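Side-chain contact in SAM-dependent methyltransferase (PDB 3D2L), which probably transfers methyl groups from S-adenosylmethionine to an acceptor substrate: residues L49-A52 and D53-V57. Numbering follows the deposited sequence.
Sequences LLLA and DHYEV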
loop_
_atom_site.group_PDB
_atom_site.type_symbol
_atom_site.label_atom_id
_atom_site.label_comp_id
_atom_site.label_asym_id
_atom_site.label_seq_id
_atom_site.Cartn_x
_atom_site.Cartn_y
_atom_site.Cartn_z
ATOM N N LEU A 49 -1.797 -8.503 -8.745
ATOM C CA LEU A 49 -2.275 -9.295 -9.892
ATOM C C LEU A 49 -2.425 -8.489 -11.180
ATOM O O LEU A 49 -2.186 -9.052 -12.280
ATOM C CB LEU A 49 -3.583 -10.033 -9.536
ATOM C CG LEU A 49 -3.485 -11.036 -8.370
ATOM C CD1 LEU A 49 -4.774 -11.853 -8.302
ATOM C CD2 LEU A 49 -2.272 -11.959 -8.523
ATOM N N LEU A 50 -2.846 -7.211 -11.080
ATOM C CA LEU A 50 -2.915 -6.312 -12.239
ATOM C C LEU A 50 -1.519 -5.995 -12.749
ATOM O O LEU A 50 -1.294 -5.962 -13.945
ATOM C CB LEU A 50 -3.703 -5.023 -11.932
ATOM C CG LEU A 50 -5.169 -5.316 -11.635
ATOM C CD1 LEU A 50 -5.844 -4.062 -11.198
ATOM C CD2 LEU A 50 -5.884 -5.963 -12.864
ATOM N N LEU A 51 -0.589 -5.761 -11.827
ATOM C CA LEU A 51 0.815 -5.563 -12.171
ATOM C C LEU A 51 1.392 -6.777 -12.866
ATOM O O LEU A 51 2.160 -6.642 -13.830
ATOM C CB LEU A 51 1.602 -5.281 -10.879
ATOM C CG LEU A 51 1.355 -3.889 -10.271
ATOM C CD1 LEU A 51 1.998 -3.742 -8.886
ATOM C CD2 LEU A 51 1.884 -2.828 -11.230
ATOM N N ALA A 52 1.004 -7.971 -12.417
ATOM C CA ALA A 52 1.518 -9.240 -13.017
ATOM C C ALA A 52 1.177 -9.361 -14.516
ATOM O O ALA A 52 1.805 -10.135 -15.254
ATOM C CB ALA A 52 0.983 -10.435 -12.271
ATOM N N ASP A 53 0.194 -8.587 -14.961
ATOM C CA ASP A 53 -0.138 -8.560 -16.374
ATOM C C ASP A 53 0.866 -7.746 -17.193
ATOM O O ASP A 53 0.824 -7.780 -18.400
ATOM C CB ASP A 53 -1.563 -8.065 -16.579
ATOM C CG ASP A 53 -2.581 -9.019 -16.002
ATOM O OD1 ASP A 53 -2.255 -10.209 -15.800
ATOM O OD2 ASP A 53 -3.718 -8.592 -15.765
ATOM N N HIS A 54 1.796 -7.046 -16.546
ATOM C CA HIS A 54 2.761 -6.222 -17.266
ATOM C C HIS A 54 4.199 -6.433 -16.874
ATOM O O HIS A 54 5.097 -6.041 -17.619
ATOM C CB HIS A 54 2.423 -4.739 -17.042
ATOM C CG HIS A 54 1.008 -4.402 -17.388
ATOM N ND1 HIS A 54 0.598 -4.158 -18.684
ATOM C CD2 HIS A 54 -0.099 -4.311 -16.619
ATOM C CE1 HIS A 54 -0.700 -3.917 -18.690
ATOM N NE2 HIS A 54 -1.152 -4.018 -17.455
ATOM N N TYR A 55 4.396 -7.070 -15.724
ATOM C CA TYR A 55 5.702 -7.204 -15.096
ATOM C C TYR A 55 5.879 -8.602 -14.507
ATOM O O TYR A 55 4.902 -9.329 -14.327
ATOM C CB TYR A 55 5.767 -6.220 -13.927
ATOM C CG TYR A 55 5.608 -4.770 -14.270
ATOM C CD1 TYR A 55 6.666 -4.066 -14.850
ATOM C CD2 TYR A 55 4.423 -4.064 -13.974
ATOM C CE1 TYR A 55 6.537 -2.746 -15.205
ATOM C CE2 TYR A 55 4.314 -2.709 -14.289
ATOM C CZ TYR A 55 5.386 -2.057 -14.895
ATOM O OH TYR A 55 5.325 -0.721 -15.228
ATOM N N GLU A 56 7.129 -8.995 -14.246
ATOM C CA GLU A 56 7.412 -10.200 -13.456
ATOM C C GLU A 56 7.313 -9.708 -12.002
ATOM O O GLU A 56 8.204 -9.042 -11.531
ATOM C CB GLU A 56 8.814 -10.748 -13.732
ATOM C CG GLU A 56 9.147 -10.942 -15.233
ATOM C CD GLU A 56 8.219 -11.932 -15.938
ATOM O OE1 GLU A 56 7.974 -13.018 -15.355
ATOM O OE2 GLU A 56 7.758 -11.629 -17.081
ATOM N N VAL A 57 6.252 -10.069 -11.281
ATOM C CA VAL A 57 5.989 -9.507 -9.955
ATOM C C VAL A 57 6.074 -10.499 -8.834
ATOM O O VAL A 57 5.727 -11.678 -8.976
ATOM C CB VAL A 57 4.556 -8.820 -9.920
ATOM C CG1 VAL A 57 4.384 -7.907 -8.663
ATOM C CG2 VAL A 57 4.365 -8.001 -11.135
HETATM O O HOH W 1 -3.376 -4.474 -15.509
#
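L51 meets H54, Y55 and V57 in a local turn contact, where the chain leaves helix 46-51 and swings back into strand 56-61. The carbonyl O of L51 holds the turn by accepting twice: from H54 N at 2.8 Å, with the donor above the carbonyl plane, and from Y55 N at 3.0 Å, nearly in line with C=O. One residue back, L50 O takes the backbone N of D53, whose OD1 forms a salt bridge with R79, at 3.2 Å, and a water that also bonds in plane to NE2 at the edge of the H54 ring, a bridge that ties the imidazole to L50. With its CG beside the backbone N (chi1 -61°), Y55 brings the ring edge to L51 O and lets CE2 rest 3.9 Å from L51 CD2; the hydroxyl bonds to V31 O. Shortening Y55 to an alanine would probably open a gap beside L51 CD2 and leave V31 O without this hydroxyl partner. Beyond the turn, V57 points back toward L51 and A52, its CG2 3.9 Å from L51 CB and 3.6 Å from A52 CA. This is the helix-to-strand return of a beta-alpha-beta crossover between parallel strands 36-40 and 56-61, characteristic of the Rossmann-like methyltransferase fold.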